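Local coordinates for protein aclacinomycin-N/aclacinomycin-A oxidase (Streptomyces galilaeus, PDB 2IPI) that oxidises the terminal sugar of aclacinomycin N in two FAD-dependent steps, using oxygen to give aclacinomycin A and then aclacinomycin Y, at residues D175-V180 and Y225-P230. Residues are numbered along the deposited sequence; the frame is centred on the assembly and turned at random.
Sequences DHLYAV and YWFRTP
W226 O takes two backbone hydrogens, from Y178 N at 2.8 Å and from A179 N at 3.2 Å, both arriving from the same face of its carbonyl plane. W226 N returns a bond to A179 O, and R228 N donates to H176 O. Two residues facing one make this a classic beta bulge, set between antiparallel strands 177-185 and 221-227, neighbours in the five-stranded sheet of the PCMH-type FAD-binding domain. H176 O also meets F227 CA in a CA-H...O contact of 3.1 Å. The H176 ring lies side by side with T229, with ND1 and OG1 hydrogen-bonded at 2.9 Å; NE2 is held by D170 O. At the bulge, Y178 CB points toward 225-230, and CG lies anti to the backbone N (chi1 170°). The R228 guanidinium stands steeply to the Y178 ring, planes 79° apart, in an off-centre cation-pi pair: NH2 reaches over one face, NH1 is nearest CD2, and CZ is 4.3 Å from the centroid. On the sheet face of L177, F227, V180 and Y225, L177 CD1 touches Y225 CD2 at the ring edge and F227 CE2, each at 3.8 Å; on the other face, A179 CB packs on W226 CB. The side chain of Y225, its OH bonded to G155 O, is about 5 Å from the bound FAD.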
loop_
_atom_site.group_PDB
_atom_site.type_symbol
_atom_site.label_atom_id
_atom_site.label_comp_id
_atom_site.label_asym_id
_atom_site.label_seq_id
_atom_site.Cartn_x
_atom_site.Cartn_y
_atom_site.Cartn_z
ATOM N N ASP A 175 -1.938 -12.270 3.591
ATOM C CA ASP A 175 -2.460 -13.276 4.490
ATOM C C ASP A 175 -3.368 -14.289 3.804
ATOM O O ASP A 175 -3.950 -15.150 4.479
ATOM C CB ASP A 175 -3.227 -12.581 5.643
ATOM C CG ASP A 175 -2.207 -12.038 6.640
ATOM O OD1 ASP A 175 -1.105 -12.628 6.627
ATOM O OD2 ASP A 175 -2.475 -11.081 7.397
ATOM N N HIS A 176 -3.504 -14.148 2.483
ATOM C CA HIS A 176 -4.347 -14.998 1.644
ATOM C C HIS A 176 -3.604 -15.381 0.378
ATOM O O HIS A 176 -4.144 -15.820 -0.634
ATOM C CB HIS A 176 -5.684 -14.299 1.341
ATOM C CG HIS A 176 -6.425 -14.010 2.623
ATOM N ND1 HIS A 176 -7.338 -14.875 3.185
ATOM C CD2 HIS A 176 -6.357 -12.944 3.466
ATOM C CE1 HIS A 176 -7.808 -14.350 4.303
ATOM N NE2 HIS A 176 -7.220 -13.169 4.504
ATOM N N LEU A 177 -2.283 -15.212 0.414
ATOM C CA LEU A 177 -1.407 -15.604 -0.672
ATOM C C LEU A 177 -1.002 -17.077 -0.560
ATOM O O LEU A 177 -0.314 -17.444 0.406
ATOM C CB LEU A 177 -0.109 -14.803 -0.623
ATOM C CG LEU A 177 0.781 -14.728 -1.843
ATOM C CD1 LEU A 177 0.053 -14.248 -3.088
ATOM C CD2 LEU A 177 1.935 -13.765 -1.552
ATOM N N TYR A 178 -1.425 -17.882 -1.518
ATOM C CA TYR A 178 -1.031 -19.283 -1.577
ATOM C C TYR A 178 0.243 -19.453 -2.403
ATOM O O TYR A 178 1.155 -20.164 -1.982
ATOM C CB TYR A 178 -2.146 -20.154 -2.170
ATOM C CG TYR A 178 -1.693 -21.569 -2.480
ATOM C CD1 TYR A 178 -1.579 -22.003 -3.794
ATOM C CD2 TYR A 178 -1.386 -22.458 -1.452
ATOM C CE1 TYR A 178 -1.157 -23.296 -4.073
ATOM C CE2 TYR A 178 -0.964 -23.750 -1.721
ATOM C CZ TYR A 178 -0.856 -24.151 -3.033
ATOM O OH TYR A 178 -0.441 -25.436 -3.312
ATOM N N ALA A 179 0.325 -18.820 -3.577
ATOM C CA ALA A 179 1.481 -19.112 -4.429
ATOM C C ALA A 179 1.811 -17.978 -5.383
ATOM O O ALA A 179 0.965 -17.132 -5.687
ATOM C CB ALA A 179 1.221 -20.383 -5.232
ATOM N N VAL A 180 3.048 -17.990 -5.880
ATOM C CA VAL A 180 3.430 -16.972 -6.852
ATOM C C VAL A 180 4.275 -17.567 -7.971
ATOM O O VAL A 180 5.165 -18.379 -7.707
ATOM C CB VAL A 180 4.172 -15.827 -6.119
ATOM C CG1 VAL A 180 5.473 -16.349 -5.529
ATOM C CG2 VAL A 180 4.417 -14.644 -7.027
ATOM N N TYR A 225 -0.327 -14.491 -9.488
ATOM C CA TYR A 225 -0.480 -14.707 -8.070
ATOM C C TYR A 225 -1.631 -15.683 -7.802
ATOM O O TYR A 225 -2.558 -15.600 -8.612
ATOM C CB TYR A 225 -0.843 -13.411 -7.332
ATOM C CG TYR A 225 0.150 -12.298 -7.235
ATOM C CD1 TYR A 225 0.237 -11.285 -8.179
ATOM C CD2 TYR A 225 1.025 -12.260 -6.145
ATOM C CE1 TYR A 225 1.167 -10.269 -8.059
ATOM C CE2 TYR A 225 1.956 -11.243 -6.032
ATOM C CZ TYR A 225 2.024 -10.255 -6.979
ATOM O OH TYR A 225 2.955 -9.240 -6.838
ATOM N N TRP A 226 -1.545 -16.464 -6.759
ATOM C CA TRP A 226 -2.553 -17.425 -6.333
ATOM C C TRP A 226 -3.082 -17.126 -4.945
ATOM O O TRP A 226 -2.292 -16.966 -4.018
ATOM C CB TRP A 226 -2.062 -18.885 -6.450
ATOM C CG TRP A 226 -1.825 -19.315 -7.879
ATOM C CD1 TRP A 226 -0.647 -19.122 -8.553
ATOM C CD2 TRP A 226 -2.690 -19.987 -8.806
ATOM N NE1 TRP A 226 -0.746 -19.620 -9.827
ATOM C CE2 TRP A 226 -1.993 -20.157 -10.017
ATOM C CE3 TRP A 226 -4.005 -20.449 -8.752
ATOM C CZ2 TRP A 226 -2.537 -20.769 -11.143
ATOM C CZ3 TRP A 226 -4.552 -21.060 -9.868
ATOM C CH2 TRP A 226 -3.830 -21.220 -11.064
ATOM N N PHE A 227 -4.407 -17.034 -4.809
ATOM C CA PHE A 227 -5.003 -16.772 -3.504
ATOM C C PHE A 227 -5.924 -17.876 -2.996
ATOM O O PHE A 227 -6.730 -18.414 -3.741
ATOM C CB PHE A 227 -5.842 -15.464 -3.536
ATOM C CG PHE A 227 -4.901 -14.286 -3.764
ATOM C CD1 PHE A 227 -4.691 -13.805 -5.041
ATOM C CD2 PHE A 227 -4.243 -13.719 -2.680
ATOM C CE1 PHE A 227 -3.795 -12.767 -5.274
ATOM C CE2 PHE A 227 -3.355 -12.676 -2.914
ATOM C CZ PHE A 227 -3.142 -12.204 -4.190
ATOM N N ARG A 228 -5.780 -18.137 -1.704
ATOM C CA ARG A 228 -6.615 -19.015 -0.926
ATOM C C ARG A 228 -6.388 -18.743 0.554
ATOM O O ARG A 228 -5.233 -18.700 0.994
ATOM C CB ARG A 228 -6.291 -20.475 -1.247
ATOM C CG ARG A 228 -7.438 -21.444 -1.034
ATOM C CD ARG A 228 -7.106 -22.458 0.041
ATOM N NE ARG A 228 -6.193 -23.484 -0.452
ATOM C CZ ARG A 228 -4.872 -23.467 -0.398
ATOM N NH1 ARG A 228 -4.231 -22.430 0.148
ATOM N NH2 ARG A 228 -4.160 -24.480 -0.886
ATOM N N THR A 229 -7.466 -18.586 1.307
ATOM C CA THR A 229 -7.323 -18.442 2.753
ATOM C C THR A 229 -6.686 -19.689 3.347
ATOM O O THR A 229 -7.214 -20.779 3.131
ATOM C CB THR A 229 -8.678 -18.162 3.422
ATOM O OG1 THR A 229 -9.241 -16.987 2.815
ATOM C CG2 THR A 229 -8.485 -17.891 4.901
ATOM N N PRO A 230 -5.581 -19.564 4.070
ATOM C CA PRO A 230 -4.943 -20.736 4.701
ATOM C C PRO A 230 -5.953 -21.535 5.514
ATOM O O PRO A 230 -5.933 -22.770 5.518
ATOM C CB PRO A 230 -3.861 -20.118 5.574
ATOM C CG PRO A 230 -3.501 -18.864 4.816
ATOM C CD PRO A 230 -4.821 -18.323 4.332
#